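Local coordinates for takeout-like protein 1 (PDB 3E8T) that probably carries hydrophobic ligands in insects, holding a long-chain molecule such as ubiquinone-8 in an internal pocket, at residues A14-A19 / V74-K79; T26-L31 / K64-A69; E37-L42 / F202-H207. One frame throughout, in Å; residues are numbered along the deposited sequence.

Contact 1 (A14-A19 / V74-K79). With UQ8 (Ubiquinone-8), chain B.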
loop_
_atom_site.group_PDB
_atom_site.type_symbol
_atom_site.label_atom_id
_atom_site.label_comp_id
_atom_site.label_asym_id
_atom_site.label_seq_id
_atom_site.Cartn_x
_atom_site.Cartn_y
_atom_site.Cartn_z
ATOM N N ALA A 14 -17.319 -13.498 7.031
ATOM C CA ALA A 14 -16.831 -13.316 8.399
ATOM C C ALA A 14 -15.565 -14.157 8.638
ATOM O O ALA A 14 -14.597 -13.689 9.239
ATOM C CB ALA A 14 -17.934 -13.676 9.412
ATOM N N CYS A 15 -15.582 -15.405 8.175
ATOM C CA CYS A 15 -14.417 -16.269 8.293
ATOM C C CYS A 15 -13.255 -15.731 7.488
ATOM O O CYS A 15 -12.138 -15.786 7.962
ATOM C CB CYS A 15 -14.745 -17.716 7.804
ATOM S SG CYS A 15 -13.364 -18.892 7.877
ATOM N N MET A 16 -13.532 -15.340 6.258
ATOM C CA MET A 16 -12.451 -14.859 5.422
ATOM C C MET A 16 -11.788 -13.603 5.962
ATOM O O MET A 16 -10.575 -13.427 5.847
ATOM C CB MET A 16 -12.936 -14.617 4.016
ATOM C CG MET A 16 -13.228 -15.902 3.279
ATOM S SD MET A 16 -11.754 -16.822 2.950
ATOM C CE MET A 16 -11.218 -15.997 1.495
ATOM N N THR A 17 -12.607 -12.744 6.542
ATOM C CA THR A 17 -12.106 -11.544 7.169
ATOM C C THR A 17 -11.142 -11.897 8.303
ATOM O O THR A 17 -10.017 -11.380 8.370
ATOM C CB THR A 17 -13.265 -10.653 7.663
ATOM O OG1 THR A 17 -14.103 -10.291 6.549
ATOM C CG2 THR A 17 -12.737 -9.382 8.342
ATOM N N SER A 18 -11.563 -12.813 9.195
ATOM C CA SER A 18 -10.688 -13.241 10.274
ATOM C C SER A 18 -9.442 -13.973 9.744
ATOM O O SER A 18 -8.368 -13.841 10.307
ATOM C CB SER A 18 -11.462 -14.112 11.273
ATOM O OG SER A 18 -10.589 -14.652 12.274
ATOM N N ALA A 19 -9.599 -14.792 8.716
ATOM C CA ALA A 19 -8.474 -15.578 8.181
ATOM C C ALA A 19 -7.423 -14.624 7.619
ATOM O O ALA A 19 -6.246 -14.804 7.844
ATOM C CB ALA A 19 -8.918 -16.545 7.148
ATOM N N VAL A 74 -13.645 -8.968 3.862
ATOM C CA VAL A 74 -13.216 -9.717 2.700
ATOM C C VAL A 74 -14.455 -10.339 2.078
ATOM O O VAL A 74 -15.196 -11.044 2.789
ATOM C CB VAL A 74 -12.195 -10.808 3.003
ATOM C CG1 VAL A 74 -11.869 -11.570 1.735
ATOM C CG2 VAL A 74 -10.930 -10.214 3.685
ATOM N N LYS A 75 -14.733 -10.022 0.811
ATOM C CA LYS A 75 -15.865 -10.603 0.072
ATOM C C LYS A 75 -15.306 -11.240 -1.175
ATOM O O LYS A 75 -14.766 -10.572 -2.083
ATOM C CB LYS A 75 -16.874 -9.555 -0.337
ATOM C CG LYS A 75 -18.087 -10.108 -1.136
ATOM C CD LYS A 75 -19.142 -9.022 -1.435
ATOM C CE LYS A 75 -20.193 -9.445 -2.495
ATOM N NZ LYS A 75 -19.847 -10.677 -3.282
ATOM N N TRP A 76 -15.341 -12.555 -1.174
ATOM C CA TRP A 76 -14.840 -13.348 -2.233
ATOM C C TRP A 76 -16.066 -13.724 -3.052
ATOM O O TRP A 76 -16.964 -14.379 -2.527
ATOM C CB TRP A 76 -14.072 -14.526 -1.587
ATOM C CG TRP A 76 -13.317 -15.306 -2.508
ATOM C CD1 TRP A 76 -13.781 -15.921 -3.650
ATOM C CD2 TRP A 76 -11.944 -15.632 -2.412
ATOM N NE1 TRP A 76 -12.755 -16.596 -4.256
ATOM C CE2 TRP A 76 -11.619 -16.424 -3.541
ATOM C CE3 TRP A 76 -10.943 -15.334 -1.505
ATOM C CZ2 TRP A 76 -10.356 -16.920 -3.760
ATOM C CZ3 TRP A 76 -9.671 -15.816 -1.744
ATOM C CH2 TRP A 76 -9.394 -16.618 -2.858
ATOM N N ASP A 77 -16.152 -13.247 -4.289
ATOM C CA ASP A 77 -17.291 -13.481 -5.170
ATOM C C ASP A 77 -16.958 -14.525 -6.228
ATOM O O ASP A 77 -16.311 -14.217 -7.224
ATOM C CB ASP A 77 -17.721 -12.193 -5.829
ATOM C CG ASP A 77 -18.885 -12.377 -6.782
ATOM O OD1 ASP A 77 -19.348 -13.532 -6.951
ATOM O OD2 ASP A 77 -19.304 -11.358 -7.390
ATOM N N LEU A 78 -17.424 -15.754 -6.019
ATOM C CA LEU A 78 -17.130 -16.864 -6.931
ATOM C C LEU A 78 -17.749 -16.707 -8.331
ATOM O O LEU A 78 -17.224 -17.264 -9.294
ATOM C CB LEU A 78 -17.558 -18.193 -6.267
ATOM C CG LEU A 78 -16.770 -18.677 -5.020
ATOM C CD1 LEU A 78 -17.521 -19.841 -4.261
ATOM C CD2 LEU A 78 -15.318 -19.094 -5.322
ATOM N N LYS A 79 -18.814 -15.923 -8.467
ATOM C CA LYS A 79 -19.472 -15.731 -9.768
ATOM C C LYS A 79 -18.692 -14.787 -10.692
ATOM O O LYS A 79 -18.435 -15.095 -11.867
ATOM C CB LYS A 79 -20.908 -15.217 -9.553
ATOM C CG LYS A 79 -21.688 -14.940 -10.836
ATOM C CD LYS A 79 -23.111 -14.437 -10.571
ATOM C CE LYS A 79 -23.907 -14.335 -11.873
ATOM N NZ LYS A 79 -23.389 -13.294 -12.816
HETATM C C45 UQ8 B . 7.086 16.632 -1.144
HETATM C C44 UQ8 B . 5.653 17.135 -1.329
HETATM C C46 UQ8 B . 5.620 18.618 -1.068
HETATM C C43 UQ8 B . 4.650 16.421 -0.442
HETATM C C42 UQ8 B . 4.866 14.900 -0.463
HETATM C C41 UQ8 B . 4.453 14.351 -1.822
HETATM C C39 UQ8 B . 3.649 13.079 -1.650
HETATM C C40 UQ8 B . 4.074 11.771 -2.312
HETATM C C38 UQ8 B . 2.476 13.114 -0.945
HETATM C C37 UQ8 B . 1.661 12.015 -0.716
HETATM C C36 UQ8 B . 0.669 12.461 0.358
HETATM C C34 UQ8 B . -0.200 11.329 0.874
HETATM C C35 UQ8 B . -0.974 11.634 1.984
HETATM C C33 UQ8 B . -0.144 10.058 0.306
HETATM C C32 UQ8 B . -0.891 8.930 0.630
HETATM C C31 UQ8 B . -0.065 7.678 0.229
HETATM C C29 UQ8 B . -0.834 6.373 0.378
HETATM C C30 UQ8 B . -2.313 6.271 -0.113
HETATM C C28 UQ8 B . -0.216 5.270 0.957
HETATM C C27 UQ8 B . -0.809 4.028 1.152
HETATM C C26 UQ8 B . 0.221 2.891 1.089
HETATM C C24 UQ8 B . -0.402 1.567 1.543
HETATM C C25 UQ8 B . -0.798 1.352 3.014
HETATM C C23 UQ8 B . -0.614 0.567 0.619
HETATM C C22 UQ8 B . -1.160 -0.699 0.854
HETATM C C21 UQ8 B . -1.379 -1.452 -0.458
HETATM C C19 UQ8 B . -2.280 -2.684 -0.359
HETATM C C20 UQ8 B . -2.600 -3.286 -1.727
HETATM C C18 UQ8 B . -1.775 -3.729 0.645
HETATM C C17 UQ8 B . -2.654 -4.987 0.636
HETATM C C16 UQ8 B . -2.501 -5.835 1.910
HETATM C C14 UQ8 B . -3.094 -7.216 1.656
HETATM C C15 UQ8 B . -4.392 -7.332 0.834
HETATM C C13 UQ8 B . -2.472 -8.371 2.126
HETATM C C12 UQ8 B . -2.976 -9.649 1.894
HETATM C C11 UQ8 B . -2.591 -10.671 2.983
HETATM C C9 UQ8 B . -3.604 -11.829 3.051
HETATM C C10 UQ8 B . -4.464 -11.933 1.780
HETATM C C8 UQ8 B . -2.848 -13.128 3.315
HETATM C C7 UQ8 B . -2.841 -14.073 2.109
HETATM C C6 UQ8 B . -4.123 -14.932 1.997
HETATM C C1 UQ8 B . -4.736 -15.089 0.748
HETATM C C1M UQ8 B . -4.165 -14.453 -0.354
HETATM C C2 UQ8 B . -5.899 -15.853 0.587
HETATM O O2 UQ8 B . -6.435 -15.993 -0.515
HETATM C C3 UQ8 B . -6.466 -16.485 1.682
HETATM O O3 UQ8 B . -7.597 -17.229 1.524
HETATM C C3M UQ8 B . -7.258 -18.557 1.125
HETATM C C4 UQ8 B . -5.887 -16.344 2.937
HETATM O O4 UQ8 B . -6.461 -16.975 4.005
HETATM C C4M UQ8 B . -7.851 -16.630 4.109
HETATM C C5 UQ8 B . -4.726 -15.573 3.094
HETATM O O5 UQ8 B . -4.228 -15.475 4.218
#
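The quinone end of the ubiquinone-8 pocket is lined here by M16 and A19 of helix 13-28 and by W76 near the end of strand 54-77. The short axes of helix and strand approach to 7.2 Å at 121°. The T17 hydroxyl ties helix to strand: OG1 accepts from V74 N (3.0 Å, bent to 140° at the hydrogen) and donates to S13 O one turn back, and a hydroxyl can do both at once. OG1 lies beside its own backbone N (chi1 -59°), on the flank where the strand arrives. V74, beta-branched as suits a strand, sets CG1 4.0 Å from M16 CB and rests CG2 against M16 O. In this JHBP-family fold a curled antiparallel sheet wraps a long helix, and the N-terminal helix lies against one of its strands. The flexible M16 chain, bent at chi2 and chi3, carries its sulfur beside the head group, SD lying 4.1 Å from UQ8 C4M, the methyl of the methoxy group on O4. A19 CB comes tightly to C4M, at 3.2 Å, leaving little room for a larger side chain. W76 presents its ring edge to the quinone, CZ3 lying 3.5 Å from UQ8 O2 near the ring plane.

Contact 2 (T26-L31 / K64-A69)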
loop_
_atom_site.group_PDB
_atom_site.type_symbol
_atom_site.label_atom_id
_atom_site.label_comp_id
_atom_site.label_asym_id
_atom_site.label_seq_id
_atom_site.Cartn_x
_atom_site.Cartn_y
_atom_site.Cartn_z
ATOM N N THR A 26 2.093 -12.478 9.716
ATOM C CA THR A 26 3.086 -13.461 9.381
ATOM C C THR A 26 3.462 -13.333 7.897
ATOM O O THR A 26 4.638 -13.400 7.523
ATOM C CB THR A 26 2.563 -14.864 9.733
ATOM O OG1 THR A 26 2.284 -14.898 11.139
ATOM C CG2 THR A 26 3.574 -15.902 9.332
ATOM N N PHE A 27 2.485 -13.068 7.047
ATOM C CA PHE A 27 2.755 -12.901 5.637
ATOM C C PHE A 27 3.643 -11.672 5.354
ATOM O O PHE A 27 4.635 -11.751 4.631
ATOM C CB PHE A 27 1.435 -12.805 4.871
ATOM C CG PHE A 27 1.613 -12.643 3.399
ATOM C CD1 PHE A 27 2.054 -13.710 2.606
ATOM C CD2 PHE A 27 1.379 -11.405 2.788
ATOM C CE1 PHE A 27 2.224 -13.546 1.247
ATOM C CE2 PHE A 27 1.554 -11.241 1.412
ATOM C CZ PHE A 27 1.966 -12.318 0.655
ATOM N N VAL A 28 3.294 -10.553 5.967
ATOM C CA VAL A 28 4.021 -9.347 5.675
ATOM C C VAL A 28 5.412 -9.320 6.312
ATOM O O VAL A 28 6.258 -8.554 5.883
ATOM C CB VAL A 28 3.262 -8.059 6.011
ATOM C CG1 VAL A 28 1.930 -7.988 5.265
ATOM C CG2 VAL A 28 3.147 -7.861 7.447
ATOM N N ALA A 29 5.695 -10.211 7.237
ATOM C CA ALA A 29 7.046 -10.375 7.747
ATOM C C ALA A 29 7.978 -10.971 6.701
ATOM O O ALA A 29 9.194 -10.855 6.823
ATOM C CB ALA A 29 7.029 -11.211 8.950
ATOM N N GLY A 30 7.414 -11.578 5.671
ATOM C CA GLY A 30 8.203 -12.111 4.573
ATOM C C GLY A 30 8.463 -13.600 4.725
ATOM O O GLY A 30 8.438 -14.099 5.856
ATOM N N LEU A 31 8.645 -14.304 3.611
ATOM C CA LEU A 31 8.949 -15.748 3.592
ATOM C C LEU A 31 10.063 -15.872 2.567
ATOM O O LEU A 31 9.841 -16.224 1.421
ATOM C CB LEU A 31 7.721 -16.564 3.182
ATOM C CG LEU A 31 6.462 -16.416 4.046
ATOM C CD1 LEU A 31 5.242 -16.937 3.307
ATOM C CD2 LEU A 31 6.698 -17.106 5.341
ATOM N N LYS A 64 6.031 1.643 6.369
ATOM C CA LYS A 64 5.861 0.943 7.621
ATOM C C LYS A 64 4.413 0.980 8.011
ATOM O O LYS A 64 3.743 1.994 7.840
ATOM C CB LYS A 64 6.729 1.542 8.720
ATOM C CG LYS A 64 6.754 0.704 10.066
ATOM C CD LYS A 64 7.849 1.162 11.118
ATOM C CE LYS A 64 7.567 0.632 12.545
ATOM N NZ LYS A 64 8.500 1.063 13.663
ATOM N N GLY A 65 3.920 -0.122 8.555
ATOM C CA GLY A 65 2.626 -0.181 9.194
ATOM C C GLY A 65 1.692 -1.271 8.726
ATOM O O GLY A 65 0.664 -1.527 9.387
ATOM N N LEU A 66 2.007 -1.970 7.621
ATOM C CA LEU A 66 1.085 -3.008 7.129
ATOM C C LEU A 66 0.857 -4.130 8.154
ATOM O O LEU A 66 -0.203 -4.714 8.169
ATOM C CB LEU A 66 1.537 -3.583 5.789
ATOM C CG LEU A 66 0.531 -4.360 4.944
ATOM C CD1 LEU A 66 -0.727 -3.534 4.651
ATOM C CD2 LEU A 66 1.199 -4.768 3.620
ATOM N N LYS A 67 1.839 -4.423 9.001
ATOM C CA LYS A 67 1.708 -5.487 10.020
ATOM C C LYS A 67 0.513 -5.225 10.912
ATOM O O LYS A 67 -0.072 -6.161 11.472
ATOM C CB LYS A 67 2.972 -5.557 10.899
ATOM C CG LYS A 67 2.972 -6.656 11.938
ATOM C CD LYS A 67 4.364 -6.897 12.524
ATOM C CE LYS A 67 4.859 -5.795 13.452
ATOM N NZ LYS A 67 6.198 -6.159 14.070
ATOM N N GLY A 68 0.215 -3.947 11.126
ATOM C CA GLY A 68 -0.824 -3.487 12.042
ATOM C C GLY A 68 -2.157 -3.201 11.410
ATOM O O GLY A 68 -3.065 -2.677 12.066
ATOM N N ALA A 69 -2.291 -3.549 10.136
ATOM C CA ALA A 69 -3.527 -3.274 9.439
ATOM C C ALA A 69 -4.696 -4.060 10.023
ATOM O O ALA A 69 -4.517 -5.191 10.469
ATOM C CB ALA A 69 -3.417 -3.550 7.976
#
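V28, at the C-terminal end of helix 13-28, packs on L66 and K67 of a short 3-10 turn that interrupts strand 54-77, a long strand curling round the ligand tunnel of this JHBP-family fold. Its contacts across the segments are apolar. In the L66 conformer described, one of two, V28 CG1 lies 3.7 Å from L66 CD2 and 3.9 Å from CG, the two side chains meeting at a slant. With CG1 anti to the carbonyl carbon (chi1 -58°), CG2 falls between the backbone N and the carbonyl carbon and lies over the backbone of the turn, 3.8 Å from K67 CA. A branched valine suits the place because each methyl serves a different neighbour; an alanine here would probably take this cover from L66 CD2 and K67 CA and leave a gap between helix and turn. L66 also lines the pocket, its side chain about 4 Å from ubiquinone-8 at the nearest atoms, whereas the K67 chain, likewise in two conformers, leads away in the one described.

Backbone hydrogen bonds shape both partners. G30 N bonds F27 O as the chain leaves the helix, and the positive phi of G30 (97°) would press a CB against the preceding carbonyl, which calls for glycine. The same clash favours glycine at G65 (phi 128°), whose carbonyl O closes the turn by accepting from G68 N at 3.0 Å.

Contact 3 (E37-L42 / F202-H207). With UQ8 (Ubiquinone-8), chain B.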
loop_
_atom_site.group_PDB
_atom_site.type_symbol
_atom_site.label_atom_id
_atom_site.label_comp_id
_atom_site.label_asym_id
_atom_site.label_seq_id
_atom_site.Cartn_x
_atom_site.Cartn_y
_atom_site.Cartn_z
ATOM N N GLU A 37 8.944 -11.284 -0.327
ATOM C CA GLU A 37 9.716 -10.217 0.242
ATOM C C GLU A 37 9.066 -9.662 1.518
ATOM O O GLU A 37 7.876 -9.838 1.737
ATOM C CB GLU A 37 9.827 -9.113 -0.812
ATOM C CG GLU A 37 10.454 -9.602 -2.134
ATOM C CD GLU A 37 10.396 -8.584 -3.280
ATOM O OE1 GLU A 37 9.294 -8.238 -3.777
ATOM O OE2 GLU A 37 11.475 -8.106 -3.697
ATOM N N VAL A 38 9.847 -9.030 2.384
ATOM C CA VAL A 38 9.309 -8.373 3.560
ATOM C C VAL A 38 8.412 -7.202 3.123
ATOM O O VAL A 38 8.767 -6.412 2.259
ATOM C CB VAL A 38 10.424 -7.836 4.453
ATOM C CG1 VAL A 38 9.877 -7.096 5.676
ATOM C CG2 VAL A 38 11.412 -8.939 4.826
ATOM N N MET A 39 7.224 -7.109 3.698
ATOM C CA MET A 39 6.268 -6.042 3.361
ATOM C C MET A 39 5.982 -5.107 4.502
ATOM O O MET A 39 5.176 -4.199 4.362
ATOM C CB MET A 39 4.985 -6.633 2.779
ATOM C CG MET A 39 5.214 -7.183 1.373
ATOM S SD MET A 39 3.999 -8.333 0.791
ATOM C CE MET A 39 4.602 -9.873 1.535
ATOM N N ASP A 40 6.640 -5.301 5.645
ATOM C CA ASP A 40 6.634 -4.315 6.739
ATOM C C ASP A 40 7.950 -4.532 7.486
ATOM O O ASP A 40 8.080 -5.487 8.251
ATOM C CB ASP A 40 5.402 -4.408 7.664
ATOM C CG ASP A 40 5.313 -3.204 8.631
ATOM O OD1 ASP A 40 6.280 -2.390 8.687
ATOM O OD2 ASP A 40 4.298 -3.048 9.362
ATOM N N VAL A 41 8.966 -3.734 7.210
ATOM C CA VAL A 41 8.962 -2.517 6.402
ATOM C C VAL A 41 9.108 -2.903 4.955
ATOM O O VAL A 41 9.957 -3.723 4.599
ATOM C CB VAL A 41 10.105 -1.612 6.852
ATOM C CG1 VAL A 41 10.175 -0.389 6.004
ATOM C CG2 VAL A 41 9.910 -1.159 8.298
ATOM N N LEU A 42 8.259 -2.370 4.104
ATOM C CA LEU A 42 8.326 -2.586 2.664
ATOM C C LEU A 42 9.270 -1.613 2.008
ATOM O O LEU A 42 9.128 -0.417 2.189
ATOM C CB LEU A 42 6.942 -2.401 2.044
ATOM C CG LEU A 42 6.791 -2.542 0.538
ATOM C CD1 LEU A 42 7.130 -3.950 0.037
ATOM C CD2 LEU A 42 5.413 -2.128 0.054
ATOM N N PHE A 202 1.021 -6.781 -4.478
ATOM C CA PHE A 202 0.271 -7.667 -5.347
ATOM C C PHE A 202 1.138 -8.758 -5.939
ATOM O O PHE A 202 0.755 -9.928 -6.004
ATOM C CB PHE A 202 -0.385 -6.853 -6.477
ATOM C CG PHE A 202 -1.184 -7.671 -7.432
ATOM C CD1 PHE A 202 -2.451 -8.099 -7.107
ATOM C CD2 PHE A 202 -0.648 -8.026 -8.649
ATOM C CE1 PHE A 202 -3.174 -8.847 -8.017
ATOM C CE2 PHE A 202 -1.371 -8.780 -9.536
ATOM C CZ PHE A 202 -2.630 -9.168 -9.210
ATOM N N LYS A 203 2.315 -8.394 -6.436
ATOM C CA LYS A 203 3.189 -9.385 -7.026
ATOM C C LYS A 203 3.524 -10.481 -6.002
ATOM O O LYS A 203 3.571 -11.661 -6.335
ATOM C CB LYS A 203 4.442 -8.712 -7.554
ATOM C CG LYS A 203 5.425 -9.613 -8.225
ATOM C CD LYS A 203 6.634 -8.831 -8.569
ATOM C CE LYS A 203 7.475 -8.597 -7.339
ATOM N NZ LYS A 203 8.125 -7.259 -7.370
ATOM N N ASN A 204 3.777 -10.105 -4.749
ATOM C CA ASN A 204 4.098 -11.071 -3.703
ATOM C C ASN A 204 2.933 -11.962 -3.322
ATOM O O ASN A 204 3.097 -13.188 -3.185
ATOM C CB ASN A 204 4.693 -10.339 -2.513
ATOM C CG ASN A 204 6.171 -10.037 -2.720
ATOM O OD1 ASN A 204 7.022 -10.892 -2.485
ATOM N ND2 ASN A 204 6.489 -8.830 -3.158
ATOM N N ILE A 205 1.745 -11.394 -3.169
ATOM C CA ILE A 205 0.566 -12.244 -2.872
ATOM C C ILE A 205 0.264 -13.190 -4.042
ATOM O O ILE A 205 -0.038 -14.382 -3.828
ATOM C CB ILE A 205 -0.680 -11.441 -2.508
ATOM C CG1 ILE A 205 -0.431 -10.451 -1.374
ATOM C CG2 ILE A 205 -1.827 -12.371 -2.182
ATOM C CD1 ILE A 205 -1.579 -9.355 -1.309
ATOM N N LYS A 206 0.332 -12.675 -5.257
ATOM C CA LYS A 206 0.127 -13.496 -6.442
ATOM C C LYS A 206 1.087 -14.673 -6.487
ATOM O O LYS A 206 0.690 -15.819 -6.731
ATOM C CB LYS A 206 0.260 -12.654 -7.692
ATOM C CG LYS A 206 0.175 -13.411 -8.967
ATOM C CD LYS A 206 0.191 -12.456 -10.166
ATOM C CE LYS A 206 0.433 -13.133 -11.486
ATOM N NZ LYS A 206 -0.544 -14.181 -11.827
ATOM N N HIS A 207 2.351 -14.407 -6.251
ATOM C CA HIS A 207 3.365 -15.447 -6.225
ATOM C C HIS A 207 3.072 -16.492 -5.166
ATOM O O HIS A 207 3.183 -17.724 -5.416
ATOM C CB HIS A 207 4.709 -14.762 -5.931
ATOM C CG HIS A 207 5.838 -15.706 -5.729
ATOM N ND1 HIS A 207 6.366 -16.474 -6.745
ATOM C CD2 HIS A 207 6.521 -16.020 -4.610
ATOM C CE1 HIS A 207 7.354 -17.205 -6.250
ATOM N NE2 HIS A 207 7.451 -16.966 -4.954
HETATM C C45 UQ8 B . 7.086 16.632 -1.144
HETATM C C44 UQ8 B . 5.653 17.135 -1.329
HETATM C C46 UQ8 B . 5.620 18.618 -1.068
HETATM C C43 UQ8 B . 4.650 16.421 -0.442
HETATM C C42 UQ8 B . 4.866 14.900 -0.463
HETATM C C41 UQ8 B . 4.453 14.351 -1.822
HETATM C C39 UQ8 B . 3.649 13.079 -1.650
HETATM C C40 UQ8 B . 4.074 11.771 -2.312
HETATM C C38 UQ8 B . 2.476 13.114 -0.945
HETATM C C37 UQ8 B . 1.661 12.015 -0.716
HETATM C C36 UQ8 B . 0.669 12.461 0.358
HETATM C C34 UQ8 B . -0.200 11.329 0.874
HETATM C C35 UQ8 B . -0.974 11.634 1.984
HETATM C C33 UQ8 B . -0.144 10.058 0.306
HETATM C C32 UQ8 B . -0.891 8.930 0.630
HETATM C C31 UQ8 B . -0.065 7.678 0.229
HETATM C C29 UQ8 B . -0.834 6.373 0.378
HETATM C C30 UQ8 B . -2.313 6.271 -0.113
HETATM C C28 UQ8 B . -0.216 5.270 0.957
HETATM C C27 UQ8 B . -0.809 4.028 1.152
HETATM C C26 UQ8 B . 0.221 2.891 1.089
HETATM C C24 UQ8 B . -0.402 1.567 1.543
HETATM C C25 UQ8 B . -0.798 1.352 3.014
HETATM C C23 UQ8 B . -0.614 0.567 0.619
HETATM C C22 UQ8 B . -1.160 -0.699 0.854
HETATM C C21 UQ8 B . -1.379 -1.452 -0.458
HETATM C C19 UQ8 B . -2.280 -2.684 -0.359
HETATM C C20 UQ8 B . -2.600 -3.286 -1.727
HETATM C C18 UQ8 B . -1.775 -3.729 0.645
HETATM C C17 UQ8 B . -2.654 -4.987 0.636
HETATM C C16 UQ8 B . -2.501 -5.835 1.910
HETATM C C14 UQ8 B . -3.094 -7.216 1.656
HETATM C C15 UQ8 B . -4.392 -7.332 0.834
HETATM C C13 UQ8 B . -2.472 -8.371 2.126
HETATM C C12 UQ8 B . -2.976 -9.649 1.894
HETATM C C11 UQ8 B . -2.591 -10.671 2.983
HETATM C C9 UQ8 B . -3.604 -11.829 3.051
HETATM C C10 UQ8 B . -4.464 -11.933 1.780
HETATM C C8 UQ8 B . -2.848 -13.128 3.315
HETATM C C7 UQ8 B . -2.841 -14.073 2.109
HETATM C C6 UQ8 B . -4.123 -14.932 1.997
HETATM C C1 UQ8 B . -4.736 -15.089 0.748
HETATM C C1M UQ8 B . -4.165 -14.453 -0.354
HETATM C C2 UQ8 B . -5.899 -15.853 0.587
HETATM O O2 UQ8 B . -6.435 -15.993 -0.515
HETATM C C3 UQ8 B . -6.466 -16.485 1.682
HETATM O O3 UQ8 B . -7.597 -17.229 1.524
HETATM C C3M UQ8 B . -7.258 -18.557 1.125
HETATM C C4 UQ8 B . -5.887 -16.344 2.937
HETATM O O4 UQ8 B . -6.461 -16.975 4.005
HETATM C C4M UQ8 B . -7.851 -16.630 4.109
HETATM C C5 UQ8 B . -4.726 -15.573 3.094
HETATM O O5 UQ8 B . -4.228 -15.475 4.218
#
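E37 and N204 join the loop before strand 42-51 to helix 182-211 through two hydrogen bonds. The backbone N of E37 donates to N204 OD1 (2.9 Å, 165° at the hydrogen), approaching from above the carbonyl plane of the amide. In return N204 ND2 donates to E37 OE1, also at 2.9 Å and nearly straight at 174°. That oxygen receives it on the anti lone pair, facing away from OE2, and lies almost in the amide plane. With N204 CG anti to the carbonyl carbon (chi1 -81°), the amide swings out toward the loop, and glutamate is long enough for OE1 to reach the amide that its own backbone N already meets. Asparagine suits because its amide both accepts and donates, so the bonds fix its rotation; ND2 also donates to K200 O one turn back.

The charged contact is looser: K203 NZ lies 3.9 Å from E37 OE1, a long salt bridge on the exposed side of the helix, of uncertain weight because K203 has a second conformer.

Helix 182-211 is the long helix enclosed by the curled sheet of this JHBP-family fold, and one side faces the ligand tunnel. Inward, unbranched M39 passes N204 in the opposite direction and lays SD 3.9 Å from N204 CB. Next along, I205 CD1 lies 3.5 Å from UQ8 C12 of the isoprenoid tail, and CG2 3.6 Å from the ring methyl C1M.

How the contacts relate
From the N terminus, helix 13-28 supplies the first segments of contacts 1 and 2, and the loop after it the first segment of contact 3. Strand 54-77 then returns to the helix, so that contact 2 closes a loop nested inside the longer one closed by contact 1. Contact 3 waits for helix 182-211, late in the chain, and its loop crosses both others. Contacts 2 and 3 adjoin: V28 O lies 2.8 Å from M39 N, and D40 OD2 accepts from K67 N. Contact 1 stands apart, its centre about 20 Å from each of theirs. Together they tie the N-terminal helix, the sheet and the long helix around one ubiquinone-8.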